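Local coordinates for geranyl diphosphate synthase small subunit (Antirrhinum majus, PDB 3QKC), which probably assists a partner large subunit in joining dimethylallyl and isopentenyl diphosphate into geranyl diphosphate, the precursor of monoterpenes, at residues L40-V54 against A70-T83. Residues are numbered along the deposited sequence; the frame is centred on the assembly and turned at random.
Sequences LTFAAPRTSASALCV and AAAAVHLMHVAAYT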
loop_
_atom_site.group_PDB
_atom_site.type_symbol
_atom_site.label_atom_id
_atom_site.label_comp_id
_atom_site.label_asym_id
_atom_site.label_seq_id
_atom_site.Cartn_x
_atom_site.Cartn_y
_atom_site.Cartn_z
ATOM N N LEU A 40 -11.124 11.917 -6.303
ATOM C CA LEU A 40 -10.240 12.374 -5.212
ATOM C C LEU A 40 -8.835 12.687 -5.698
ATOM O O LEU A 40 -8.239 13.662 -5.268
ATOM C CB LEU A 40 -10.231 11.373 -4.062
ATOM C CG LEU A 40 -11.632 11.179 -3.481
ATOM C CD1 LEU A 40 -11.588 10.293 -2.247
ATOM C CD2 LEU A 40 -12.254 12.528 -3.152
ATOM N N THR A 41 -8.347 11.890 -6.640
ATOM C CA THR A 41 -7.014 12.047 -7.212
ATOM C C THR A 41 -6.819 13.407 -7.888
ATOM O O THR A 41 -5.818 14.089 -7.641
ATOM C CB THR A 41 -6.709 10.885 -8.190
ATOM O OG1 THR A 41 -6.857 9.643 -7.497
ATOM C CG2 THR A 41 -5.300 10.972 -8.781
ATOM N N PHE A 42 -7.774 13.801 -8.720
ATOM C CA PHE A 42 -7.678 15.062 -9.467
ATOM C C PHE A 42 -8.316 16.276 -8.794
ATOM O O PHE A 42 -8.138 17.402 -9.261
ATOM C CB PHE A 42 -8.215 14.881 -10.893
ATOM C CG PHE A 42 -7.601 13.709 -11.602
ATOM C CD1 PHE A 42 -8.240 12.477 -11.615
ATOM C CD2 PHE A 42 -6.373 13.825 -12.220
ATOM C CE1 PHE A 42 -7.652 11.375 -12.239
ATOM C CE2 PHE A 42 -5.780 12.732 -12.847
ATOM C CZ PHE A 42 -6.419 11.511 -12.857
ATOM N N ALA A 43 -9.052 16.062 -7.707
ATOM C CA ALA A 43 -9.546 17.198 -6.912
ATOM C C ALA A 43 -8.530 17.604 -5.838
ATOM O O ALA A 43 -8.579 18.716 -5.316
ATOM C CB ALA A 43 -10.886 16.873 -6.259
ATOM N N ALA A 44 -7.628 16.696 -5.488
ATOM C CA ALA A 44 -6.716 16.946 -4.374
ATOM C C ALA A 44 -5.681 18.023 -4.726
ATOM O O ALA A 44 -5.253 18.102 -5.874
ATOM C CB ALA A 44 -6.029 15.675 -3.992
ATOM N N PRO A 45 -5.267 18.848 -3.736
ATOM C CA PRO A 45 -4.126 19.751 -3.988
ATOM C C PRO A 45 -2.909 18.941 -4.437
ATOM O O PRO A 45 -2.734 17.801 -4.009
ATOM C CB PRO A 45 -3.862 20.396 -2.622
ATOM C CG PRO A 45 -5.160 20.229 -1.851
ATOM C CD PRO A 45 -5.748 18.935 -2.345
ATOM N N ARG A 46 -2.110 19.502 -5.331
ATOM C CA ARG A 46 -0.922 18.805 -5.812
ATOM C C ARG A 46 0.175 18.924 -4.746
ATOM O O ARG A 46 0.057 19.732 -3.830
ATOM C CB ARG A 46 -0.480 19.356 -7.185
ATOM C CG ARG A 46 0.188 20.726 -7.163
ATOM C CD ARG A 46 -0.398 21.648 -8.257
ATOM N NE ARG A 46 0.337 22.894 -8.504
ATOM C CZ ARG A 46 0.662 23.807 -7.587
ATOM N NH1 ARG A 46 0.370 23.616 -6.299
ATOM N NH2 ARG A 46 1.324 24.905 -7.959
ATOM N N THR A 47 1.198 18.083 -4.829
ATOM C CA THR A 47 2.385 18.283 -4.012
ATOM C C THR A 47 3.574 18.417 -4.929
ATOM O O THR A 47 3.679 17.676 -5.912
ATOM C CB THR A 47 2.656 17.150 -3.002
ATOM O OG1 THR A 47 3.998 17.285 -2.511
ATOM C CG2 THR A 47 2.500 15.754 -3.654
ATOM N N SER A 48 4.459 19.359 -4.596
ATOM C CA SER A 48 5.695 19.579 -5.343
ATOM C C SER A 48 6.665 18.387 -5.294
ATOM O O SER A 48 7.609 18.329 -6.088
ATOM C CB SER A 48 6.395 20.844 -4.846
ATOM O OG SER A 48 6.665 20.759 -3.464
ATOM N N ALA A 49 6.422 17.456 -4.362
ATOM C CA ALA A 49 7.164 16.180 -4.269
ATOM C C ALA A 49 7.072 15.351 -5.541
ATOM O O ALA A 49 8.036 14.709 -5.918
ATOM C CB ALA A 49 6.699 15.344 -3.047
ATOM N N SER A 50 5.918 15.383 -6.201
ATOM C CA SER A 50 5.731 14.722 -7.501
ATOM C C SER A 50 6.583 15.305 -8.618
ATOM O O SER A 50 7.176 14.558 -9.406
ATOM C CB SER A 50 4.260 14.745 -7.919
ATOM O OG SER A 50 3.474 14.148 -6.930
ATOM N N ALA A 51 6.636 16.628 -8.721
ATOM C CA ALA A 51 7.504 17.238 -9.740
ATOM C C ALA A 51 8.982 17.026 -9.420
ATOM O O ALA A 51 9.790 16.859 -10.329
ATOM C CB ALA A 51 7.205 18.715 -9.914
ATOM N N LEU A 52 9.348 17.045 -8.134
ATOM C CA LEU A 52 10.752 16.806 -7.768
ATOM C C LEU A 52 11.225 15.424 -8.256
ATOM O O LEU A 52 12.356 15.272 -8.721
ATOM C CB LEU A 52 10.970 16.956 -6.263
ATOM C CG LEU A 52 12.370 16.740 -5.686
ATOM C CD1 LEU A 52 13.407 17.631 -6.393
ATOM C CD2 LEU A 52 12.398 16.962 -4.169
ATOM N N CYS A 53 10.349 14.427 -8.148
ATOM C CA CYS A 53 10.653 13.098 -8.659
ATOM C C CYS A 53 11.105 13.123 -10.102
ATOM O O CYS A 53 12.159 12.588 -10.425
ATOM C CB CYS A 53 9.455 12.172 -8.523
ATOM S SG CYS A 53 9.885 10.486 -9.034
ATOM N N VAL A 54 10.322 13.762 -10.967
ATOM C CA VAL A 54 10.687 13.858 -12.379
ATOM C C VAL A 54 11.983 14.657 -12.587
ATOM O O VAL A 54 12.878 14.229 -13.350
ATOM C CB VAL A 54 9.547 14.425 -13.239
ATOM C CG1 VAL A 54 9.999 14.605 -14.693
ATOM C CG2 VAL A 54 8.320 13.495 -13.189
ATOM N N ALA A 70 6.613 6.562 -10.970
ATOM C CA ALA A 70 7.038 6.950 -9.618
ATOM C C ALA A 70 6.430 8.297 -9.189
ATOM O O ALA A 70 5.897 8.422 -8.090
ATOM C CB ALA A 70 8.531 7.029 -9.566
ATOM N N ALA A 71 6.504 9.291 -10.073
ATOM C CA ALA A 71 5.991 10.622 -9.791
ATOM C C ALA A 71 4.498 10.574 -9.507
ATOM O O ALA A 71 4.017 11.262 -8.616
ATOM C CB ALA A 71 6.286 11.563 -10.949
ATOM N N ALA A 72 3.791 9.732 -10.266
ATOM C CA ALA A 72 2.354 9.517 -10.133
ATOM C C ALA A 72 2.031 8.767 -8.844
ATOM O O ALA A 72 1.043 9.077 -8.160
ATOM C CB ALA A 72 1.835 8.740 -11.345
ATOM N N ALA A 73 2.848 7.766 -8.522
ATOM C CA ALA A 73 2.700 7.051 -7.257
ATOM C C ALA A 73 2.890 8.010 -6.072
ATOM O O ALA A 73 2.141 7.952 -5.088
ATOM C CB ALA A 73 3.670 5.861 -7.183
ATOM N N VAL A 74 3.852 8.928 -6.193
ATOM C CA VAL A 74 4.102 9.906 -5.124
ATOM C C VAL A 74 2.843 10.749 -4.907
ATOM O O VAL A 74 2.403 10.949 -3.763
ATOM C CB VAL A 74 5.333 10.786 -5.428
ATOM C CG1 VAL A 74 5.392 11.989 -4.481
ATOM C CG2 VAL A 74 6.614 9.955 -5.350
ATOM N N HIS A 75 2.264 11.223 -6.013
ATOM C CA HIS A 75 1.052 12.012 -5.975
ATOM C C HIS A 75 -0.052 11.235 -5.288
ATOM O O HIS A 75 -0.724 11.769 -4.430
ATOM C CB HIS A 75 0.608 12.446 -7.380
ATOM C CG HIS A 75 -0.745 13.094 -7.410
ATOM N ND1 HIS A 75 -0.977 14.368 -6.934
ATOM C CD2 HIS A 75 -1.944 12.635 -7.839
ATOM C CE1 HIS A 75 -2.254 14.672 -7.079
ATOM N NE2 HIS A 75 -2.863 13.636 -7.628
ATOM N N LEU A 76 -0.208 9.965 -5.642
ATOM C CA LEU A 76 -1.234 9.095 -5.047
ATOM C C LEU A 76 -1.035 8.824 -3.553
ATOM O O LEU A 76 -2.017 8.812 -2.788
ATOM C CB LEU A 76 -1.352 7.772 -5.830
ATOM C CG LEU A 76 -1.977 7.904 -7.249
ATOM C CD1 LEU A 76 -1.607 6.707 -8.109
ATOM C CD2 LEU A 76 -3.504 8.071 -7.216
ATOM N N MET A 77 0.214 8.632 -3.108
ATOM C CA MET A 77 0.436 8.442 -1.665
ATOM C C MET A 77 -0.089 9.667 -0.954
ATOM O O MET A 77 -0.771 9.556 0.064
ATOM C CB MET A 77 1.915 8.230 -1.288
ATOM C CG MET A 77 2.561 6.951 -1.805
ATOM S SD MET A 77 1.706 5.404 -1.433
ATOM C CE MET A 77 0.913 5.176 -3.044
ATOM N N HIS A 78 0.259 10.830 -1.503
ATOM C CA HIS A 78 -0.168 12.119 -0.983
ATOM C C HIS A 78 -1.685 12.251 -0.950
ATOM O O HIS A 78 -2.241 12.747 0.046
ATOM C CB HIS A 78 0.462 13.250 -1.810
ATOM C CG HIS A 78 -0.271 14.566 -1.743
ATOM N ND1 HIS A 78 -0.164 15.433 -0.676
ATOM C CD2 HIS A 78 -1.051 15.195 -2.659
ATOM C CE1 HIS A 78 -0.881 16.517 -0.915
ATOM N NE2 HIS A 78 -1.422 16.400 -2.117
ATOM N N VAL A 79 -2.337 11.843 -2.044
ATOM C CA VAL A 79 -3.797 11.836 -2.131
ATOM C C VAL A 79 -4.385 10.903 -1.087
ATOM O O VAL A 79 -5.376 11.254 -0.425
ATOM C CB VAL A 79 -4.318 11.431 -3.550
ATOM C CG1 VAL A 79 -5.823 11.087 -3.512
ATOM C CG2 VAL A 79 -4.071 12.543 -4.549
ATOM N N ALA A 80 -3.793 9.722 -0.929
ATOM C CA ALA A 80 -4.298 8.808 0.088
ATOM C C ALA A 80 -4.206 9.415 1.505
ATOM O O ALA A 80 -5.191 9.396 2.252
ATOM C CB ALA A 80 -3.644 7.439 0.004
ATOM N N ALA A 81 -3.045 9.959 1.851
ATOM C CA ALA A 81 -2.848 10.678 3.124
ATOM C C ALA A 81 -3.842 11.846 3.310
ATOM O O ALA A 81 -4.503 11.951 4.355
ATOM C CB ALA A 81 -1.411 11.200 3.200
ATOM N N TYR A 82 -3.942 12.708 2.290
ATOM C CA TYR A 82 -4.831 13.871 2.323
ATOM C C TYR A 82 -6.281 13.458 2.583
ATOM O O TYR A 82 -6.952 14.026 3.436
ATOM C CB TYR A 82 -4.716 14.655 1.004
ATOM C CG TYR A 82 -5.530 15.931 0.927
ATOM C CD1 TYR A 82 -5.068 17.123 1.501
ATOM C CD2 TYR A 82 -6.751 15.950 0.266
ATOM C CE1 TYR A 82 -5.808 18.294 1.424
ATOM C CE2 TYR A 82 -7.515 17.113 0.192
ATOM C CZ TYR A 82 -7.023 18.284 0.769
ATOM O OH TYR A 82 -7.767 19.429 0.685
ATOM N N THR A 83 -6.752 12.467 1.832
ATOM C CA THR A 83 -8.107 11.929 1.981
ATOM C C THR A 83 -8.363 11.419 3.398
ATOM O O THR A 83 -9.395 11.722 4.011
ATOM C CB THR A 83 -8.335 10.765 1.018
ATOM O OG1 THR A 83 -7.983 11.173 -0.309
ATOM C CG2 THR A 83 -9.760 10.287 1.060
HETATM O O HOH W 1 1.138 15.982 -6.693
#
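Two histidines of helix 68-85 bind backbone oxygens across this contact in the all-helical prenyltransferase fold, His75 that of Thr41 in the last turn of helix 34-43 and His78 that of Pro45 in the linker to helix 48-59. Helix 48-54 runs nearly antiparallel to 70-83 (165°); their axes come within 8.2 Å, an approach that the small side chains of Ser50 and Ala71 permit. His78 CB touches Thr47 CG2 at 3.7 Å. CG is anti to the backbone N (chi1 158°), which carries the ring out to the linker. One ring face receives the same methyl, with His78 CG 3.6 Å from Thr47 CG2 and ND1 slightly farther. CD2 and CE1 flank NE2, and His78 NE2 donates to Pro45 O at 2.7 Å, in the ring plane but above the carbonyl plane. With alanine in place of His78, Pro45 O is likely to lose this donor and the Thr47 methyl its ring. Pro45, rigid and apolar, sets CD over the Tyr82 face, 3.7 Å from the ring centroid, a CH-pi contact. Thr47 OG1 caps helix 48-59, accepting from Ala49 N. Imidazole suits position 75 because both nitrogens are used: His75 NE2 donates to Thr41 O at 3.0 Å, while ND1 lies 2.7 Å from a water that accepts from Thr47 N and hydrogen-bonds Ser50 OG.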